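Local coordinates for chromosome replication initiation inhibitor protein (Agrobacterium tumefaciens, PDB 3FD3) that probably acts as a LysR-family DNA-binding transcription regulator, of which this chain is the C-terminal effector-binding domain, with the periplasmic-binding-protein type of fold, at residues G14-F17 and L18-S22; H41-E44 and W45-G49. All coordinates share one frame; numbering follows the deposited sequence. Where two conformers were deposited one is given.

Contact 1 of 2, residues G14-F17 and L18-S22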
loop_
_atom_site.group_PDB
_atom_site.type_symbol
_atom_site.label_atom_id
_atom_site.label_comp_id
_atom_site.label_asym_id
_atom_site.label_seq_id
_atom_site.Cartn_x
_atom_site.Cartn_y
_atom_site.Cartn_z
ATOM N N GLY A 14 -0.692 6.644 -1.939
ATOM C CA GLY A 14 -1.645 5.884 -2.719
ATOM C C GLY A 14 -2.359 6.672 -3.800
ATOM O O GLY A 14 -3.105 6.063 -4.581
ATOM N N THR A 15 -2.156 7.999 -3.844
ATOM C CA THR A 15 -2.816 8.876 -4.773
ATOM C C THR A 15 -1.790 9.651 -5.635
ATOM O O THR A 15 -1.316 9.100 -6.652
ATOM C CB THR A 15 -3.864 9.789 -4.070
ATOM O OG1 THR A 15 -3.260 10.480 -2.967
ATOM C CG2 THR A 15 -5.091 8.927 -3.539
ATOM N N TRP A 16 -1.359 10.812 -5.166
ATOM C CA TRP A 16 -0.675 11.841 -5.975
ATOM C C TRP A 16 0.826 11.987 -5.738
ATOM O O TRP A 16 1.529 12.612 -6.555
ATOM C CB TRP A 16 -1.347 13.209 -5.748
ATOM C CG TRP A 16 -1.130 13.745 -4.355
ATOM C CD1 TRP A 16 -1.823 13.419 -3.212
ATOM C CD2 TRP A 16 -0.116 14.658 -3.950
ATOM N NE1 TRP A 16 -1.318 14.105 -2.135
ATOM C CE2 TRP A 16 -0.261 14.868 -2.552
ATOM C CE3 TRP A 16 0.889 15.345 -4.634
ATOM C CZ2 TRP A 16 0.576 15.717 -1.830
ATOM C CZ3 TRP A 16 1.701 16.191 -3.919
ATOM C CH2 TRP A 16 1.559 16.360 -2.533
ATOM N N PHE A 17 1.347 11.446 -4.638
ATOM C CA PHE A 17 2.710 11.782 -4.211
ATOM C C PHE A 17 3.781 11.386 -5.229
ATOM O O PHE A 17 4.686 12.197 -5.534
ATOM C CB PHE A 17 2.980 11.110 -2.862
ATOM C CG PHE A 17 4.377 11.314 -2.290
ATOM C CD1 PHE A 17 4.697 12.440 -1.571
ATOM C CD2 PHE A 17 5.332 10.349 -2.450
ATOM C CE1 PHE A 17 5.973 12.598 -1.033
ATOM C CE2 PHE A 17 6.596 10.512 -1.894
ATOM C CZ PHE A 17 6.894 11.635 -1.202
ATOM N N LEU A 18 3.668 10.167 -5.770
ATOM C CA LEU A 18 4.652 9.681 -6.733
ATOM C C LEU A 18 4.549 10.384 -8.063
ATOM O O LEU A 18 5.555 10.516 -8.763
ATOM C CB LEU A 18 4.558 8.163 -6.932
ATOM C CG LEU A 18 5.045 7.340 -5.755
ATOM C CD1 LEU A 18 4.867 5.810 -6.047
ATOM C CD2 LEU A 18 6.493 7.690 -5.421
ATOM N N ASP A 19 3.358 10.864 -8.410
ATOM C CA ASP A 19 3.209 11.685 -9.608
ATOM C C ASP A 19 4.063 12.946 -9.503
ATOM O O ASP A 19 4.702 13.342 -10.474
ATOM C CB ASP A 19 1.742 12.061 -9.844
ATOM C CG ASP A 19 1.521 12.734 -11.182
ATOM O OD1 ASP A 19 2.108 12.288 -12.195
ATOM O OD2 ASP A 19 0.745 13.707 -11.233
ATOM N N ALA A 20 4.083 13.568 -8.323
ATOM C CA ALA A 20 4.927 14.724 -8.063
ATOM C C ALA A 20 6.410 14.372 -8.005
ATOM O O ALA A 20 7.237 15.016 -8.643
ATOM C CB ALA A 20 4.514 15.394 -6.723
ATOM N N VAL A 21 6.747 13.346 -7.242
ATOM C CA VAL A 21 8.141 12.979 -7.052
ATOM C C VAL A 21 8.793 12.549 -8.374
ATOM O O VAL A 21 9.933 12.913 -8.640
ATOM C CB VAL A 21 8.273 11.865 -6.042
ATOM C CG1 VAL A 21 9.750 11.404 -5.958
ATOM C CG2 VAL A 21 7.789 12.373 -4.665
ATOM N N SER A 22 8.051 11.847 -9.220
ATOM C CA SER A 22 8.611 11.326 -10.457
ATOM C C SER A 22 8.913 12.466 -11.438
ATOM O O SER A 22 9.854 12.378 -12.234
ATOM C CB SER A 22 7.730 10.253 -11.095
ATOM O OG SER A 22 6.485 10.766 -11.519
HETATM O O HOH W 1 1.699 8.151 -5.406
HETATM O O HOH W 2 0.920 9.115 -7.902
#

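Contact 2 of 2, residues H41-E44 and W45-G49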
loop_
_atom_site.group_PDB
_atom_site.type_symbol
_atom_site.label_atom_id
_atom_site.label_comp_id
_atom_site.label_asym_id
_atom_site.label_seq_id
_atom_site.Cartn_x
_atom_site.Cartn_y
_atom_site.Cartn_z
ATOM N N HIS A 41 4.827 10.097 13.212
ATOM C CA HIS A 41 6.218 10.320 13.574
ATOM C C HIS A 41 6.893 11.388 12.731
ATOM O O HIS A 41 8.051 11.726 12.976
ATOM C CB HIS A 41 7.022 9.035 13.458
ATOM C CG HIS A 41 6.627 8.000 14.459
ATOM N ND1 HIS A 41 6.390 8.306 15.782
ATOM C CD2 HIS A 41 6.408 6.673 14.328
ATOM C CE1 HIS A 41 6.035 7.207 16.425
ATOM N NE2 HIS A 41 6.034 6.204 15.564
ATOM N N THR A 42 6.183 11.912 11.728
ATOM C CA THR A 42 6.823 12.836 10.774
ATOM C C THR A 42 7.466 14.028 11.447
ATOM O O THR A 42 8.589 14.416 11.072
ATOM C CB THR A 42 5.826 13.321 9.703
ATOM O OG1 THR A 42 5.513 12.219 8.860
ATOM C CG2 THR A 42 6.425 14.467 8.851
ATOM N N VAL A 43 6.793 14.596 12.452
ATOM C CA VAL A 43 7.340 15.758 13.167
ATOM C C VAL A 43 8.678 15.448 13.848
ATOM O O VAL A 43 9.628 16.218 13.738
ATOM C CB VAL A 43 6.331 16.319 14.208
ATOM C CG1 VAL A 43 7.023 17.254 15.191
ATOM C CG2 VAL A 43 5.169 17.030 13.461
ATOM N N GLU A 44 8.748 14.304 14.520
ATOM C CA GLU A 44 9.990 13.843 15.132
ATOM C C GLU A 44 11.087 13.609 14.091
ATOM O O GLU A 44 12.237 14.017 14.285
ATOM C CB GLU A 44 9.754 12.556 15.929
ATOM C CG GLU A 44 8.694 12.703 17.034
ATOM C CD GLU A 44 7.275 12.255 16.591
ATOM O OE1 GLU A 44 6.838 11.151 17.057
ATOM O OE2 GLU A 44 6.624 12.995 15.780
ATOM N N TRP A 45 10.721 12.989 12.977
ATOM C CA TRP A 45 11.680 12.728 11.901
ATOM C C TRP A 45 12.249 14.007 11.316
ATOM O O TRP A 45 13.440 14.082 11.012
ATOM C CB TRP A 45 11.037 11.951 10.772
ATOM C CG TRP A 45 10.580 10.571 11.126
ATOM C CD1 TRP A 45 10.861 9.864 12.264
ATOM C CD2 TRP A 45 9.788 9.714 10.302
ATOM N NE1 TRP A 45 10.269 8.626 12.201
ATOM C CE2 TRP A 45 9.612 8.507 11.003
ATOM C CE3 TRP A 45 9.207 9.853 9.032
ATOM C CZ2 TRP A 45 8.878 7.450 10.484
ATOM C CZ3 TRP A 45 8.474 8.800 8.511
ATOM C CH2 TRP A 45 8.320 7.608 9.241
ATOM N N LEU A 46 11.393 14.997 11.116
ATOM C CA LEU A 46 11.867 16.294 10.650
ATOM C C LEU A 46 12.786 16.961 11.676
ATOM O O LEU A 46 13.847 17.479 11.334
ATOM C CB LEU A 46 10.698 17.210 10.318
ATOM C CG LEU A 46 9.981 16.922 8.992
ATOM C CD1 LEU A 46 8.606 17.581 8.968
ATOM C CD2 LEU A 46 10.787 17.341 7.731
ATOM N N ARG A 47 12.370 16.947 12.926
ATOM C CA ARG A 47 13.175 17.537 13.998
ATOM C C ARG A 47 14.546 16.873 14.082
ATOM O O ARG A 47 15.557 17.552 14.259
ATOM C CB ARG A 47 12.438 17.448 15.339
ATOM C CG ARG A 47 13.077 18.237 16.482
ATOM C CD ARG A 47 12.531 17.835 17.867
ATOM N NE ARG A 47 11.064 17.868 17.908
ATOM C CZ ARG A 47 10.256 16.830 18.182
ATOM N NH1 ARG A 47 10.732 15.613 18.487
ATOM N NH2 ARG A 47 8.935 17.018 18.158
ATOM N N GLY A 48 14.590 15.558 13.932
ATOM C CA GLY A 48 15.837 14.800 14.059
ATOM C C GLY A 48 16.674 14.742 12.792
ATOM O O GLY A 48 17.711 14.085 12.774
ATOM N N GLY A 49 16.222 15.409 11.732
ATOM C CA GLY A 49 16.888 15.350 10.430
ATOM C C GLY A 49 16.859 13.991 9.753
ATOM O O GLY A 49 17.658 13.738 8.851
#

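Contact 1 of 2, residues G14-F17 and L18-S22
Phe17 and Val21, one turn apart at the start of helix 17-26, meet ring face to methyl: Val21 CG2 sits 3.7 Å from the centroid of the Phe17 ring and only 20° off its normal. This CH-pi contact is displaced toward the rim of the ring, and the nearest ring atom to Val21 CG2 is Phe17 CE2, at 3.5 Å. The Phe17 ring is carried there by a side chain that leaves opposite its own backbone nitrogen, chi1 178°, and Val21 answers with the methyl that lies beside its own N. In the backbone of the same turn, Val21 N donates to Phe17 O at 2.9 Å. Leu18 CD2 also comes within 4.2 Å of Phe17 CD2. Trp16 adds a looser contact: CZ3 of its six-membered ring lies 4.1 Å from Ala20 CB, approaching obliquely, while Ala20 N donates to Trp16 O at 3.3 Å. At the start of the helix, the amides of Leu18 and Asp19 both point to water. One water accepts from Leu18 N at 2.8 Å and reaches Thr15 O only weakly; another donates to Thr15 O at 2.6 Å and takes a weak bond from Asp19 N. The aromatic side extends inward: Phe17 packs on Ile6 and Thr8 of strand 3-8, on Ile34 of strand 31-36 and on Met196 of helix 190-203. Leu18, Val21 and Ser22 also touch Gly136, Met145 and Ala143 of the second subunit. The chemistry is thus divided: carbon faces bind the helix to its sheet and to the dimer partner, whereas near the helix start two waters link the amides of Leu18 and Asp19 to the carbonyl of Thr15, each through one firm bond and one weak one.

Contact 2 of 2, residues H41-E44 and W45-G49
His41 and Trp45 touch across the first turn of helix 42-47, a short helix that a Schellman motif ends at Gly49. His41 CB rests over the indole, 3.8 Å from the centroid of the five-membered ring and 28° off its normal, in a CH-pi contact; the imidazole itself stands oblique to the indole. His41 O lies over the same ring system, 3.3 Å from Trp45 CG, and accepts the Trp45 N bond. On the neighbouring side, Thr42 and Leu46 run alongside each other, CG2 to CD1 at 3.8 Å. Arg47 bends back at chi3 (-52°), so that its guanidinium lays a face over Glu44 CA and brings NH2 3.5 Å from Val43 CG1. Glu44 OE2 remains 5.2 Å from Arg47 NH2, too far for a salt bridge. At the C-terminal end, Gly48 N donates to Glu44 O and Gly49, at positive phi, donates to Leu46 O; Gly49 also lines the pocket of the bound polyether. Farther out, Asp37 takes the hydroxyl of Thr42 on one oxygen and the amide of His41 on the other, fixing the start of the helix. Within that same turn His41 ND1 donates to Glu44 OE1 at 3.1 Å, almost straight and in the imidazole plane, yet it meets the carboxylate from above its plane.

Overall arrangement
The chain enters through strand 3-8 and helix 10-13; contact 1 then takes it round the loop into helix 17-26. Strand 31-36 follows, at one margin of the six-stranded sheet, and leads to contact 2 on helix 42-47, from which the chain passes to strand 53-56. The two are local and in series, so neither nests in nor crosses the other: their centres are 21 Å apart and their nearest atoms about 10 Å. Both helices pack against strand 3-8, contact 1 through Phe17 and contact 2 through Thr42 and Trp45. Contact 1 adds helix 190-203 and the second subunit, while contact 2 touches no other protein chain.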